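Local coordinates for hypothetical protein Rv2827c (Mycobacterium tuberculosis, PDB 1ZEL) that is of unknown function but probably binds DNA through a winged-helix domain and resembles AbiEi-type antitoxins in its C-terminal part, at residues Ser275-Ala278 / Leu283-Glu286. Numbering follows the deposited sequence.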
ATOM      1  N   SER A 275       4.927 -10.401  28.187  1.00 38.50           N
ATOM      2  CA  SER A 275       3.490 -10.260  27.861  1.00 36.85           C
ATOM      3  C   SER A 275       2.696  -9.621  28.984  1.00 35.49           C
ATOM      4  O   SER A 275       3.084  -9.720  30.135  1.00 34.77           O
ATOM      5  CB  SER A 275       2.861 -11.599  27.457  1.00 36.38           C
ATOM      6  OG  SER A 275       2.914 -12.547  28.508  1.00 39.63           O
ATOM      7  N   VAL A 276       1.589  -8.973  28.621  1.00 33.82           N
ATOM      8  CA  VAL A 276       0.687  -8.273  29.532  1.00 33.28           C
ATOM      9  C   VAL A 276      -0.678  -8.913  29.338  1.00 31.20           C
ATOM     10  O   VAL A 276      -1.007  -9.295  28.226  1.00 31.49           O
ATOM     11  CB  VAL A 276       0.530  -6.793  29.091  1.00 33.79           C
ATOM     12  CG1 VAL A 276      -0.506  -6.051  29.965  1.00 37.50           C
ATOM     13  CG2 VAL A 276       1.874  -6.091  29.110  1.00 38.48           C
ATOM     14  N   TRP A 277      -1.458  -9.021  30.407  1.00 29.13           N
ATOM     15  CA  TRP A 277      -2.797  -9.612  30.356  1.00 27.99           C
ATOM     16  C   TRP A 277      -3.815  -8.498  30.395  1.00 27.25           C
ATOM     17  O   TRP A 277      -3.770  -7.667  31.291  1.00 26.81           O
ATOM     18  CB  TRP A 277      -2.984 -10.555  31.553  1.00 27.60           C
ATOM     19  CG  TRP A 277      -4.404 -11.035  31.904  1.00 27.56           C
ATOM     20  CD1 TRP A 277      -5.018 -10.931  33.126  1.00 27.89           C
ATOM     21  CD2 TRP A 277      -5.325 -11.719  31.054  1.00 23.57           C
ATOM     22  NE1 TRP A 277      -6.272 -11.504  33.085  1.00 22.04           N
ATOM     23  CE2 TRP A 277      -6.481 -11.997  31.825  1.00 24.89           C
ATOM     24  CE3 TRP A 277      -5.300 -12.108  29.698  1.00 25.05           C
ATOM     25  CZ2 TRP A 277      -7.600 -12.654  31.294  1.00 23.41           C
ATOM     26  CZ3 TRP A 277      -6.410 -12.774  29.175  1.00 26.92           C
ATOM     27  CH2 TRP A 277      -7.550 -13.029  29.970  1.00 26.05           C
ATOM     28  N   ALA A 278      -4.721  -8.486  29.418  1.00 27.11           N
ATOM     29  CA  ALA A 278      -5.819  -7.534  29.375  1.00 27.39           C
ATOM     30  C   ALA A 278      -7.192  -8.233  29.475  1.00 27.24           C
ATOM     31  O   ALA A 278      -7.818  -8.547  28.454  1.00 27.96           O
ATOM     32  CB  ALA A 278      -5.711  -6.683  28.085  1.00 26.42           C
ATOM     33  N   LEU A 283      -7.306 -10.852  26.377  1.00 25.66           N
ATOM     34  CA  LEU A 283      -6.193 -10.745  25.470  1.00 25.75           C
ATOM     35  C   LEU A 283      -4.876 -10.799  26.208  1.00 25.85           C
ATOM     36  O   LEU A 283      -4.680 -10.105  27.216  1.00 25.87           O
ATOM     37  CB  LEU A 283      -6.323  -9.417  24.695  1.00 25.74           C
ATOM     38  CG  LEU A 283      -5.353  -9.112  23.577  1.00 26.27           C
ATOM     39  CD1 LEU A 283      -6.086  -8.339  22.536  1.00 22.87           C
ATOM     40  CD2 LEU A 283      -4.197  -8.318  24.100  1.00 24.92           C
ATOM     41  N   VAL A 284      -3.978 -11.628  25.688  1.00 26.34           N
ATOM     42  CA  VAL A 284      -2.585 -11.658  26.121  1.00 26.10           C
ATOM     43  C   VAL A 284      -1.787 -10.868  25.061  1.00 26.77           C
ATOM     44  O   VAL A 284      -1.724 -11.261  23.898  1.00 26.56           O
ATOM     45  CB  VAL A 284      -2.061 -13.104  26.239  1.00 26.20           C
ATOM     46  CG1 VAL A 284      -0.570 -13.105  26.553  1.00 26.71           C
ATOM     47  CG2 VAL A 284      -2.838 -13.851  27.355  1.00 24.10           C
ATOM     48  N   ASP A 285      -1.223  -9.742  25.474  1.00 25.42           N
ATOM     49  CA  ASP A 285      -0.484  -8.881  24.572  1.00 26.22           C
ATOM     50  C   ASP A 285       1.005  -9.225  24.603  1.00 26.66           C
ATOM     51  O   ASP A 285       1.685  -8.951  25.582  1.00 26.26           O
ATOM     52  CB  ASP A 285      -0.714  -7.402  24.939  1.00 26.15           C
ATOM     53  CG  ASP A 285       0.038  -6.431  24.019  1.00 28.06           C
ATOM     54  OD1 ASP A 285       0.425  -6.830  22.906  1.00 29.73           O
ATOM     55  OD2 ASP A 285       0.248  -5.260  24.419  1.00 31.83           O
ATOM     56  N   GLU A 286       1.494  -9.820  23.514  1.00 27.34           N
ATOM     57  CA  GLU A 286       2.908 -10.164  23.373  1.00 28.00           C
ATOM     58  C   GLU A 286       3.627  -9.206  22.438  1.00 28.33           C
ATOM     59  O   GLU A 286       4.824  -9.361  22.136  1.00 28.93           O
ATOM     60  CB  GLU A 286       3.030 -11.600  22.879  1.00 27.99           C
ATOM     61  CG  GLU A 286       2.332 -12.564  23.803  1.00 29.82           C
ATOM     62  CD  GLU A 286       2.385 -14.008  23.363  1.00 36.06           C
ATOM     63  OE1 GLU A 286       2.858 -14.300  22.240  1.00 35.18           O
ATOM     64  OE2 GLU A 286       1.949 -14.863  24.166  1.00 34.34           O
TER
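Val-276 and Asp-285 pair through both their amides and carbonyls: Val-276 N gives to Asp-285 O at 3.0 Å, and Asp-285 N returns a bond to Val-276 O at 2.8 Å. Two residues nearer the turn, Ala-278 N meets Leu-283 O at 2.7 Å, almost in line with the carbonyl (170° at the oxygen). Its partner, Leu-283 N to Ala-278 O, is longer at 3.1 Å and comes from above the carbonyl plane. Between these two hydrogen-bonded pairs of the antiparallel hairpin sits a non-hydrogen-bonded one, Trp-277 with Val-284; Val-284 turns its backbone the other way, to hydrogen bonds with Thr-262 and Phe-264, making 283-285 the middle strand of three. With CG anti to its own backbone N (chi1 166°), Trp-277 brings its six-membered ring back to the partner strand at a slant: CE3 comes to 3.2 Å from Leu-283 O and 3.8 Å from Val-284 CG2. On the face shared by Val-276, Ala-278 and Leu-283, the Asp-285 carboxylate is hydrogen-bonded to Leu-287 N and Val-288 N through OD1, Val-289 N and Tyr-236 OH through OD2. Such surroundings would probably favour its ionised form, and tie the hairpin to helices 288-296 and 228-240.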